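Local coordinates for protein staphylococcus aureus CymR (PDB 3T8R) that acts as a thiol-based, oxidation-sensing transcriptional regulator of stress resistance and oxidative response, probably binding DNA as a dimer through its helix-turn-helix domains, at the interface of chains A and B. Residues are numbered along the deposited sequence; one frame, centred on the assembly and turned at random. Chains: chain A/B, Staphylococcus aureus CymR.

The interface of chains A and B. Residues chain A 14, 79, 117-118, 121, 126; chain B 106-107, 110.
B:Leu106, B:Trp107 and B:Met110, on the first half of helix 101-119, face A:Val117 and A:Leu118 at the C-terminal end of the same helix in chain A; the two helices run roughly antiparallel, with B:Met110 CA 6.1 Å from A:Val117 CA. B:Leu106 is the knob of the patch, hiding 66 Å² against chain A. Its CG stands anti to the backbone N (chi1 178°), which carries the forked end away from its own helix and in among the chain A side chains. The two methyls then part company. B:Leu106 CD2 lies 3.8 Å from A:Leu14 CD1 and also touches A:Ala79 CB and A:Leu118 CD2; the side chains of A:Leu14 and A:Leu118 each cross that of B:Leu106 at about a right angle. B:Leu106 CD1 is 3.8 Å from A:Val117 CG1, the two side chains sliding past each other in opposite directions. A:Thr121 borders the same methyl with both OG1 and CG2. A 2.7 Å hydrogen bond from A:Thr121 OG1 to A:Val117 O, with the donor 28° out of the carbonyl plane, helps hold the hydroxyl back against the helix end. One turn along, the B:Met110 side chain crosses A:Val117 and A:Leu118 at an oblique angle: B:Met110 CG is 3.7 Å from A:Val117 CG1, and B:Met110 SD is 3.8 Å from A:Leu118 CD2. The same sulfur sits in plane at the edge of the B:Trp107 ring. The B:Trp107 and A:Leu14 side chains approach from opposite directions, CH2 meeting CD1. Repeated by the two-fold axis, this apolar packing joins the long helices of the CymR dimer and sets each against the partner's helices 8-21 and 79-87, so it may help set the spacing of the DNA-binding domains.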
loop_
_atom_site.group_PDB
_atom_site.type_symbol
_atom_site.label_atom_id
_atom_site.label_comp_id
_atom_site.label_asym_id
_atom_site.label_seq_id
_atom_site.Cartn_x
_atom_site.Cartn_y
_atom_site.Cartn_z
ATOM N N LEU A 14 10.156 -6.939 11.418
ATOM C CA LEU A 14 9.034 -6.809 12.323
ATOM C C LEU A 14 8.804 -8.119 13.055
ATOM O O LEU A 14 8.597 -8.126 14.267
ATOM C CB LEU A 14 7.773 -6.418 11.557
ATOM C CG LEU A 14 6.961 -5.211 12.023
ATOM C CD1 LEU A 14 5.530 -5.331 11.502
ATOM C CD2 LEU A 14 6.993 -5.008 13.540
ATOM N N ALA A 79 5.545 -0.087 14.937
ATOM C CA ALA A 79 5.780 -0.883 13.742
ATOM C C ALA A 79 6.382 0.015 12.672
ATOM O O ALA A 79 7.260 -0.393 11.905
ATOM C CB ALA A 79 4.492 -1.483 13.277
ATOM N N VAL A 117 -1.640 3.871 10.494
ATOM C CA VAL A 117 -1.794 2.551 11.094
ATOM C C VAL A 117 -0.462 2.089 11.687
ATOM O O VAL A 117 -0.402 1.626 12.820
ATOM C CB VAL A 117 -2.328 1.506 10.077
ATOM C CG1 VAL A 117 -2.279 0.102 10.665
ATOM C CG2 VAL A 117 -3.750 1.849 9.674
ATOM N N LEU A 118 0.599 2.227 10.911
ATOM C CA LEU A 118 1.917 1.750 11.324
ATOM C C LEU A 118 2.472 2.520 12.509
ATOM O O LEU A 118 3.064 1.930 13.414
ATOM C CB LEU A 118 2.886 1.834 10.148
ATOM C CG LEU A 118 2.786 0.668 9.179
ATOM C CD1 LEU A 118 3.712 0.882 7.997
ATOM C CD2 LEU A 118 3.149 -0.610 9.913
ATOM N N THR A 121 0.725 1.783 15.970
ATOM C CA THR A 121 0.762 0.396 16.412
ATOM C C THR A 121 2.086 0.164 17.129
ATOM O O THR A 121 3.140 0.227 16.501
ATOM C CB THR A 121 0.650 -0.581 15.234
ATOM O OG1 THR A 121 -0.614 -0.400 14.582
ATOM C CG2 THR A 121 0.753 -2.026 15.717
ATOM N N LEU A 126 1.575 -5.402 19.337
ATOM C CA LEU A 126 1.737 -6.585 18.490
ATOM C C LEU A 126 2.046 -7.844 19.310
ATOM O O LEU A 126 1.627 -8.952 18.972
ATOM C CB LEU A 126 2.820 -6.357 17.434
ATOM C CG LEU A 126 2.459 -5.320 16.370
ATOM C CD1 LEU A 126 3.645 -4.938 15.504
ATOM C CD2 LEU A 126 1.294 -5.843 15.500
ATOM N N LEU B 106 -2.053 -6.797 11.259
ATOM C CA LEU B 106 -1.547 -5.458 10.973
ATOM C C LEU B 106 -1.659 -5.132 9.483
ATOM O O LEU B 106 -2.132 -4.059 9.111
ATOM C CB LEU B 106 -0.090 -5.331 11.422
ATOM C CG LEU B 106 0.553 -3.975 11.125
ATOM C CD1 LEU B 106 -0.194 -2.861 11.829
ATOM C CD2 LEU B 106 2.020 -4.007 11.556
ATOM N N TRP B 107 -1.237 -6.059 8.627
ATOM C CA TRP B 107 -1.332 -5.839 7.184
ATOM C C TRP B 107 -2.784 -5.687 6.755
ATOM O O TRP B 107 -3.097 -4.905 5.854
ATOM C CB TRP B 107 -0.703 -6.980 6.379
ATOM C CG TRP B 107 0.673 -7.377 6.742
ATOM C CD1 TRP B 107 1.148 -8.653 6.850
ATOM C CD2 TRP B 107 1.775 -6.513 7.034
ATOM N NE1 TRP B 107 2.473 -8.637 7.198
ATOM C CE2 TRP B 107 2.885 -7.337 7.314
ATOM C CE3 TRP B 107 1.935 -5.128 7.088
ATOM C CZ2 TRP B 107 4.130 -6.819 7.650
ATOM C CZ3 TRP B 107 3.176 -4.615 7.419
ATOM C CH2 TRP B 107 4.255 -5.457 7.697
ATOM N N MET B 110 -3.821 -2.212 7.528
ATOM C CA MET B 110 -3.281 -1.280 6.545
ATOM C C MET B 110 -4.103 -1.324 5.262
ATOM O O MET B 110 -4.532 -0.296 4.765
ATOM C CB MET B 110 -1.816 -1.595 6.270
ATOM C CG MET B 110 -0.929 -1.305 7.472
ATOM S SD MET B 110 0.706 -2.046 7.343
ATOM C CE MET B 110 1.062 -1.711 5.616
#